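Local coordinates for UDP-N-Acetylglucosamine 2-Epimerase (PDB 1V4V), which probably catalyses the 2-epimerisation of UDP-N-acetylglucosamine and forms a homodimer of two-domain subunits with the GT-B architecture, at residues A86-G91 / F112-P117; W109-F112 / P117-H120; V121-R126 / L142-T147. All blocks are in the same frame, centred on the assembly; numbering follows the deposited sequence.

Contact 1. Residues A86-G91 / F112-P117; sequences ALKEMG and FLEGIP
Glu114 OE2 meets the side chain of Lys88 at its aliphatic part, 3.8 Å from Lys88 CD. The charged ends are further apart. Lys88 NZ and Glu114 OE2 are separated by 4.6 Å, too far for a salt bridge, so any attraction between them is probably weak. Lys88 is exposed, so solvent probably screens the pair. The lysine is fully extended, with CG anti to the backbone N (chi1 -167°), and this carries its chain past the glutamate. Glu114 is bent at chi2. The two side chains cross at about a right angle.

The apolar half of the contact is buried. Ile116 CD1 lies 3.8 Å from Leu87 CB, touching the base of the leucine rather than its branch. Both residues direct their CB atoms toward the partner segment. The isoleucine CG1 stands beside its own backbone N, anti to the carbonyl carbon, and CD1 extends from there to the leucine.

Each segment includes a helix end closed by a Schellman motif. Gly91 and Gly115 supply the positive phi. Gly115 N bonds back to Phe112 O at 2.9 Å, and Gly91 N to Lys88 O at 3.1 Å.

The contact joins the C-terminal ends of helices 72-89 and 102-113. Glu114 also packs on Pro73 of the second subunit. Beneath the helix ends Leu87 and Ile116 both rest on Val95 of strand 94-98, and Leu87 also touches Val9 of strand 6-12 and Leu39 of strand 34-40.

Contact 2. Residues W109-F112 / P117-H120; sequences WAAF and PVGH
Ala111 CB and Val118 CG2 make the main contact here, a single methyl-to-methyl touch. They are 3.4 Å apart, closer than carbon atoms usually pack. Both residues are buried, and each aims its CB at the other segment. Val118 has CG1 anti to the backbone N (chi1 174°). This leaves CG2 beside that N, facing the helix. The other branch is turned from the alanine, with Val118 CG1 5.5 Å from Ala111 CB. CG2 also comes within 4.4 Å of Phe112 N, so this one methyl meets the helix at two successive residues. The Phe112 side chain is less involved. Its CB is 5.3 Å from Val118 CG2.

The small alanine side chain is consistent with the close approach of the backbones. The CA atoms of Ala111 and Val118 are 6.8 Å apart, and those of Phe112 and Pro117 6.5 Å.

The two segments belong to a beta-alpha-beta crossover made of strand 94-98, helix 102-113 and strand 118-121. It is part of the parallel sheet of the N-terminal Rossmann-like domain. The contact lies just across the turn that takes the chain from the helix into the second strand of the unit.

The backbone of residues 117-120 is bonded into the sheet on both edges, Pro117 and Gly119 to strand 94-98, Val118 and His120 to Asp148 and Leu149.

Aromatic contacts lie on the helix. Trp109 directs its CB away from the strand, and its ring meets that of Phe105 with the planes about 15° apart. It also meets Phe105 of the second subunit edge-to-face (T-shaped), and Phe112 meets Phe134 of that subunit.

Contact 3. Residues V121-R126 / L142-T147; sequences VEAGLR and LTDVLT
Arg126 NH2 forms a salt bridge with Asp144 OD2, at 2.6 Å and with an N-H...O angle of 167°. The bond is short and nearly straight. The carboxylate oxygen lies in the guanidinium plane and accepts on its anti lone pair, the one away from OD1. The two flat groups are nearly coplanar, with 20° between their planes. The salt bridge ties the loop after strand 118-121 to helix 136-146, which is the next helix of the Rossmann-like domain.

A water reinforces it. It donates to Asp144 OD2 at 2.8 Å, so two groups grip this buried oxygen. The same water accepts from Arg126 NH1 at 2.9 Å and from Gly124 N, also at 2.9 Å. It lies at the guanidinium edge, in the plane of the group. NH1 also donates to Leu125 O at 2.9 Å, from above the carbonyl plane. The arginine chain bends at chi2 (-75°), which helps fold the guanidinium back over its own loop.

The remaining arginine nitrogen, NE, forms a salt bridge with Glu164. The group is therefore held between two acids. A leucine in place of Arg126 would probably leave Asp144 OD2 and Glu164 without their charged mate and the bridging water less firmly held.

Asp144 OD1 is hydrogen-bonded to His120 ND1, just before the loop. At the backbone angles of Gly124 a side chain would collide with the carbonyl oxygen of Ala123, which favours glycine here. Packing between the segments is slight. Ala123 points its methyl toward the helix, and its CB ends 4.0 Å from Asp144 OD1.

In the fold
The three contacts lie within the N-terminal Rossmann-like domain. Contacts 1 and 2 overlap along the chain, and contact 3 follows both. Contacts 1 and 2 share Phe112 and Pro117, and their centres are about 8 Å apart. Ile116 N probably bonds to Ala111 O at 2.8 Å, and Leu87 CD1 packs 3.7 Å from Ala111 CB. Contacts 2 and 3 have centres about 11 Å apart and are connected through His120 ND1 and Asp144 OD1, 2.7 Å from each other. Contacts 1 and 3 are about 19 Å apart between centres and meet where Phe112 packs on Leu146. All three touch the second subunit. In GT-B enzymes the active site lies in the interdomain cleft.

Contact 1. Residues A86-G91 / F112-P117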
loop_
_atom_site.group_PDB
_atom_site.type_symbol
_atom_site.label_atom_id
_atom_site.label_comp_id
_atom_site.label_asym_id
_atom_site.label_seq_id
_atom_site.Cartn_x
_atom_site.Cartn_y
_atom_site.Cartn_z
ATOM N N ALA A 86 -1.945 -10.537 -17.528
ATOM C CA ALA A 86 -0.921 -10.059 -18.451
ATOM C C ALA A 86 0.485 -10.302 -17.908
ATOM O O ALA A 86 1.374 -10.727 -18.646
ATOM C CB ALA A 86 -1.124 -8.561 -18.743
ATOM N N LEU A 87 0.695 -10.041 -16.621
ATOM C CA LEU A 87 2.017 -10.228 -16.040
ATOM C C LEU A 87 2.410 -11.701 -15.987
ATOM O O LEU A 87 3.578 -12.048 -16.164
ATOM C CB LEU A 87 2.074 -9.620 -14.633
ATOM C CG LEU A 87 1.857 -8.100 -14.606
ATOM C CD1 LEU A 87 1.847 -7.609 -13.165
ATOM C CD2 LEU A 87 2.967 -7.404 -15.409
ATOM N N LYS A 88 1.424 -12.559 -15.756
ATOM C CA LYS A 88 1.663 -13.992 -15.678
ATOM C C LYS A 88 1.943 -14.555 -17.073
ATOM O O LYS A 88 2.874 -15.344 -17.258
ATOM C CB LYS A 88 0.444 -14.681 -15.061
ATOM C CG LYS A 88 0.673 -16.121 -14.634
ATOM C CD LYS A 88 -0.598 -16.713 -14.040
ATOM C CE LYS A 88 -0.395 -18.158 -13.611
ATOM N NZ LYS A 88 -1.663 -18.769 -13.109
ATOM N N GLU A 89 1.145 -14.138 -18.050
ATOM C CA GLU A 89 1.305 -14.605 -19.425
ATOM C C GLU A 89 2.592 -14.090 -20.069
ATOM O O GLU A 89 3.144 -14.729 -20.966
ATOM C CB GLU A 89 0.092 -14.201 -20.267
ATOM C CG GLU A 89 -1.199 -14.898 -19.851
ATOM C CD GLU A 89 -2.391 -14.517 -20.713
ATOM O OE1 GLU A 89 -3.491 -15.059 -20.478
ATOM O OE2 GLU A 89 -2.233 -13.680 -21.625
HETATM N N MSE A 90 3.066 -12.933 -19.616
HETATM C CA MSE A 90 4.302 -12.359 -20.141
HETATM C C MSE A 90 5.507 -13.011 -19.464
HETATM O O MSE A 90 6.651 -12.766 -19.855
HETATM C CB MSE A 90 4.340 -10.843 -19.902
HETATM C CG MSE A 90 3.325 -10.055 -20.708
HETATM SE SE MSE A 90 3.165 -8.209 -20.083
HETATM C CE MSE A 90 4.481 -7.389 -21.257
ATOM N N GLY A 91 5.241 -13.828 -18.445
ATOM C CA GLY A 91 6.302 -14.518 -17.725
ATOM C C GLY A 91 7.212 -13.624 -16.900
ATOM O O GLY A 91 8.397 -13.916 -16.719
ATOM N N PHE A 112 1.909 -8.512 -7.009
ATOM C CA PHE A 112 2.081 -9.117 -5.696
ATOM C C PHE A 112 1.217 -10.377 -5.549
ATOM O O PHE A 112 1.682 -11.400 -5.050
ATOM C CB PHE A 112 1.710 -8.125 -4.590
ATOM C CG PHE A 112 1.870 -8.688 -3.210
ATOM C CD1 PHE A 112 3.128 -8.773 -2.622
ATOM C CD2 PHE A 112 0.773 -9.197 -2.523
ATOM C CE1 PHE A 112 3.292 -9.361 -1.369
ATOM C CE2 PHE A 112 0.929 -9.788 -1.270
ATOM C CZ PHE A 112 2.193 -9.868 -0.696
ATOM N N LEU A 113 -0.039 -10.296 -5.980
ATOM C CA LEU A 113 -0.947 -11.438 -5.873
ATOM C C LEU A 113 -0.503 -12.626 -6.725
ATOM O O LEU A 113 -0.850 -13.772 -6.434
ATOM C CB LEU A 113 -2.373 -11.022 -6.251
ATOM C CG LEU A 113 -3.054 -10.068 -5.255
ATOM C CD1 LEU A 113 -4.425 -9.688 -5.774
ATOM C CD2 LEU A 113 -3.165 -10.733 -3.883
ATOM N N GLU A 114 0.264 -12.347 -7.775
ATOM C CA GLU A 114 0.760 -13.396 -8.659
ATOM C C GLU A 114 2.142 -13.857 -8.208
ATOM O O GLU A 114 2.773 -14.694 -8.855
ATOM C CB GLU A 114 0.815 -12.886 -10.103
ATOM C CG GLU A 114 -0.558 -12.609 -10.694
ATOM C CD GLU A 114 -1.459 -13.837 -10.679
ATOM O OE1 GLU A 114 -2.697 -13.670 -10.658
ATOM O OE2 GLU A 114 -0.933 -14.972 -10.694
ATOM N N GLY A 115 2.606 -13.300 -7.094
ATOM C CA GLY A 115 3.901 -13.663 -6.547
ATOM C C GLY A 115 5.103 -13.093 -7.281
ATOM O O GLY A 115 6.193 -13.659 -7.214
ATOM N N ILE A 116 4.915 -11.978 -7.979
ATOM C CA ILE A 116 6.005 -11.354 -8.729
ATOM C C ILE A 116 6.534 -10.133 -7.975
ATOM O O ILE A 116 5.768 -9.233 -7.620
ATOM C CB ILE A 116 5.521 -10.901 -10.124
ATOM C CG1 ILE A 116 4.839 -12.070 -10.844
ATOM C CG2 ILE A 116 6.711 -10.384 -10.948
ATOM C CD1 ILE A 116 4.036 -11.667 -12.056
ATOM N N PRO A 117 7.852 -10.093 -7.710
ATOM C CA PRO A 117 8.462 -8.965 -6.993
ATOM C C PRO A 117 8.194 -7.670 -7.742
ATOM O O PRO A 117 8.177 -7.655 -8.971
ATOM C CB PRO A 117 9.952 -9.305 -6.989
ATOM C CG PRO A 117 9.977 -10.790 -7.120
ATOM C CD PRO A 117 8.873 -11.085 -8.094
#

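Contact 2. Residues W109-F112 / P117-H120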
loop_
_atom_site.group_PDB
_atom_site.type_symbol
_atom_site.label_atom_id
_atom_site.label_comp_id
_atom_site.label_asym_id
_atom_site.label_seq_id
_atom_site.Cartn_x
_atom_site.Cartn_y
_atom_site.Cartn_z
ATOM N N TRP A 109 -0.388 -4.400 -7.118
ATOM C CA TRP A 109 -1.101 -5.379 -6.302
ATOM C C TRP A 109 -1.305 -6.673 -7.102
ATOM O O TRP A 109 -1.206 -7.774 -6.557
ATOM C CB TRP A 109 -2.443 -4.803 -5.835
ATOM C CG TRP A 109 -3.120 -5.612 -4.754
ATOM C CD1 TRP A 109 -2.527 -6.471 -3.871
ATOM C CD2 TRP A 109 -4.514 -5.608 -4.429
ATOM N NE1 TRP A 109 -3.466 -7.002 -3.019
ATOM C CE2 TRP A 109 -4.694 -6.489 -3.339
ATOM C CE3 TRP A 109 -5.631 -4.944 -4.953
ATOM C CZ2 TRP A 109 -5.947 -6.724 -2.763
ATOM C CZ3 TRP A 109 -6.877 -5.178 -4.379
ATOM C CH2 TRP A 109 -7.022 -6.060 -3.295
ATOM N N ALA A 110 -1.573 -6.531 -8.397
ATOM C CA ALA A 110 -1.764 -7.686 -9.269
ATOM C C ALA A 110 -0.474 -8.504 -9.285
ATOM O O ALA A 110 -0.504 -9.728 -9.180
ATOM C CB ALA A 110 -2.112 -7.226 -10.678
ATOM N N ALA A 111 0.661 -7.817 -9.414
ATOM C CA ALA A 111 1.958 -8.477 -9.430
ATOM C C ALA A 111 2.176 -9.203 -8.112
ATOM O O ALA A 111 2.579 -10.370 -8.087
ATOM C CB ALA A 111 3.066 -7.452 -9.651
ATOM N N PHE A 112 1.909 -8.512 -7.009
ATOM C CA PHE A 112 2.081 -9.117 -5.696
ATOM C C PHE A 112 1.217 -10.377 -5.549
ATOM O O PHE A 112 1.682 -11.400 -5.050
ATOM C CB PHE A 112 1.710 -8.125 -4.590
ATOM C CG PHE A 112 1.870 -8.688 -3.210
ATOM C CD1 PHE A 112 3.128 -8.773 -2.622
ATOM C CD2 PHE A 112 0.773 -9.197 -2.523
ATOM C CE1 PHE A 112 3.292 -9.361 -1.369
ATOM C CE2 PHE A 112 0.929 -9.788 -1.270
ATOM C CZ PHE A 112 2.193 -9.868 -0.696
ATOM N N PRO A 117 7.852 -10.093 -7.710
ATOM C CA PRO A 117 8.462 -8.965 -6.993
ATOM C C PRO A 117 8.194 -7.670 -7.742
ATOM O O PRO A 117 8.177 -7.655 -8.971
ATOM C CB PRO A 117 9.952 -9.305 -6.989
ATOM C CG PRO A 117 9.977 -10.790 -7.120
ATOM C CD PRO A 117 8.873 -11.085 -8.094
ATOM N N VAL A 118 8.002 -6.587 -6.995
ATOM C CA VAL A 118 7.717 -5.284 -7.585
ATOM C C VAL A 118 8.723 -4.222 -7.164
ATOM O O VAL A 118 9.129 -4.160 -6.002
ATOM C CB VAL A 118 6.310 -4.789 -7.167
ATOM C CG1 VAL A 118 6.082 -3.359 -7.658
ATOM C CG2 VAL A 118 5.254 -5.714 -7.724
ATOM N N GLY A 119 9.111 -3.385 -8.120
ATOM C CA GLY A 119 10.039 -2.302 -7.836
ATOM C C GLY A 119 9.305 -1.006 -8.129
ATOM O O GLY A 119 8.564 -0.929 -9.109
ATOM N N HIS A 120 9.494 0.005 -7.289
ATOM C CA HIS A 120 8.817 1.287 -7.477
ATOM C C HIS A 120 9.826 2.395 -7.778
ATOM O O HIS A 120 10.622 2.770 -6.914
ATOM C CB HIS A 120 8.024 1.635 -6.214
ATOM C CG HIS A 120 7.018 2.723 -6.411
ATOM N ND1 HIS A 120 6.290 3.257 -5.368
ATOM C CD2 HIS A 120 6.588 3.353 -7.529
ATOM C CE1 HIS A 120 5.454 4.163 -5.837
ATOM N NE2 HIS A 120 5.613 4.242 -7.148
#

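Contact 3. Residues V121-R126 / L142-T147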
loop_
_atom_site.group_PDB
_atom_site.type_symbol
_atom_site.label_atom_id
_atom_site.label_comp_id
_atom_site.label_asym_id
_atom_site.label_seq_id
_atom_site.Cartn_x
_atom_site.Cartn_y
_atom_site.Cartn_z
ATOM N N VAL A 121 9.787 2.907 -9.007
ATOM C CA VAL A 121 10.698 3.966 -9.444
ATOM C C VAL A 121 10.222 5.347 -8.976
ATOM O O VAL A 121 9.026 5.651 -9.006
ATOM C CB VAL A 121 10.843 3.944 -10.988
ATOM C CG1 VAL A 121 11.829 5.018 -11.452
ATOM C CG2 VAL A 121 11.323 2.557 -11.442
ATOM N N GLU A 122 11.175 6.168 -8.543
ATOM C CA GLU A 122 10.922 7.517 -8.038
ATOM C C GLU A 122 9.977 7.480 -6.841
ATOM O O GLU A 122 9.054 8.283 -6.741
ATOM C CB GLU A 122 10.335 8.426 -9.126
ATOM C CG GLU A 122 10.587 9.914 -8.834
ATOM C CD GLU A 122 9.830 10.865 -9.749
ATOM O OE1 GLU A 122 9.942 10.738 -10.986
ATOM O OE2 GLU A 122 9.130 11.756 -9.226
ATOM N N ALA A 123 10.237 6.549 -5.929
ATOM C CA ALA A 123 9.421 6.353 -4.733
ATOM C C ALA A 123 9.869 7.138 -3.500
ATOM O O ALA A 123 11.042 7.485 -3.355
ATOM C CB ALA A 123 9.381 4.869 -4.391
ATOM N N GLY A 124 8.921 7.415 -2.606
ATOM C CA GLY A 124 9.260 8.114 -1.376
ATOM C C GLY A 124 8.705 9.507 -1.155
ATOM O O GLY A 124 8.729 10.003 -0.027
ATOM N N LEU A 125 8.218 10.153 -2.208
ATOM C CA LEU A 125 7.669 11.495 -2.050
ATOM C C LEU A 125 6.345 11.406 -1.295
ATOM O O LEU A 125 5.493 10.582 -1.620
ATOM C CB LEU A 125 7.474 12.150 -3.418
ATOM C CG LEU A 125 8.754 12.216 -4.261
ATOM C CD1 LEU A 125 8.486 12.995 -5.546
ATOM C CD2 LEU A 125 9.870 12.878 -3.462
ATOM N N ARG A 126 6.181 12.252 -0.280
ATOM C CA ARG A 126 4.969 12.238 0.533
ATOM C C ARG A 126 4.421 13.627 0.851
ATOM O O ARG A 126 5.164 14.612 0.901
ATOM C CB ARG A 126 5.241 11.515 1.853
ATOM C CG ARG A 126 5.613 10.047 1.714
ATOM C CD ARG A 126 4.400 9.189 1.380
ATOM N NE ARG A 126 4.732 7.765 1.352
ATOM C CZ ARG A 126 5.205 7.120 0.291
ATOM N NH1 ARG A 126 5.408 7.765 -0.850
ATOM N NH2 ARG A 126 5.474 5.822 0.371
ATOM N N LEU A 142 0.260 2.653 -0.429
ATOM C CA LEU A 142 -0.211 1.281 -0.640
ATOM C C LEU A 142 0.793 0.534 -1.521
ATOM O O LEU A 142 1.193 -0.586 -1.212
ATOM C CB LEU A 142 -1.585 1.284 -1.315
ATOM C CG LEU A 142 -2.776 1.762 -0.475
ATOM C CD1 LEU A 142 -3.998 1.921 -1.373
ATOM C CD2 LEU A 142 -3.063 0.752 0.657
ATOM N N THR A 143 1.200 1.163 -2.621
ATOM C CA THR A 143 2.163 0.545 -3.521
ATOM C C THR A 143 3.461 0.184 -2.803
ATOM O O THR A 143 4.011 -0.905 -3.011
ATOM C CB THR A 143 2.496 1.472 -4.705
ATOM O OG1 THR A 143 1.302 1.735 -5.453
ATOM C CG2 THR A 143 3.528 0.812 -5.633
ATOM N N ASP A 144 3.946 1.078 -1.946
ATOM C CA ASP A 144 5.193 0.810 -1.236
ATOM C C ASP A 144 5.108 -0.272 -0.174
ATOM O O ASP A 144 6.125 -0.816 0.243
ATOM C CB ASP A 144 5.767 2.100 -0.651
ATOM C CG ASP A 144 6.274 3.032 -1.732
ATOM O OD1 ASP A 144 6.592 2.527 -2.829
ATOM O OD2 ASP A 144 6.357 4.254 -1.492
ATOM N N VAL A 145 3.902 -0.587 0.277
ATOM C CA VAL A 145 3.758 -1.673 1.241
ATOM C C VAL A 145 4.195 -2.955 0.522
ATOM O O VAL A 145 4.860 -3.813 1.099
ATOM C CB VAL A 145 2.284 -1.848 1.680
ATOM C CG1 VAL A 145 2.082 -3.227 2.306
ATOM C CG2 VAL A 145 1.904 -0.763 2.665
ATOM N N LEU A 146 3.829 -3.053 -0.753
ATOM C CA LEU A 146 4.108 -4.230 -1.576
ATOM C C LEU A 146 5.448 -4.289 -2.303
ATOM O O LEU A 146 5.807 -5.330 -2.848
ATOM C CB LEU A 146 3.013 -4.380 -2.631
ATOM C CG LEU A 146 1.571 -4.285 -2.147
ATOM C CD1 LEU A 146 0.648 -4.435 -3.341
ATOM C CD2 LEU A 146 1.302 -5.364 -1.095
ATOM N N THR A 147 6.189 -3.191 -2.313
ATOM C CA THR A 147 7.445 -3.158 -3.050
ATOM C C THR A 147 8.637 -3.907 -2.472
ATOM O O THR A 147 8.924 -3.844 -1.272
ATOM C CB THR A 147 7.866 -1.710 -3.302
ATOM O OG1 THR A 147 8.066 -1.053 -2.048
ATOM C CG2 THR A 147 6.790 -0.983 -4.086
HETATM O O HOH W 1 6.346 6.393 -3.287
#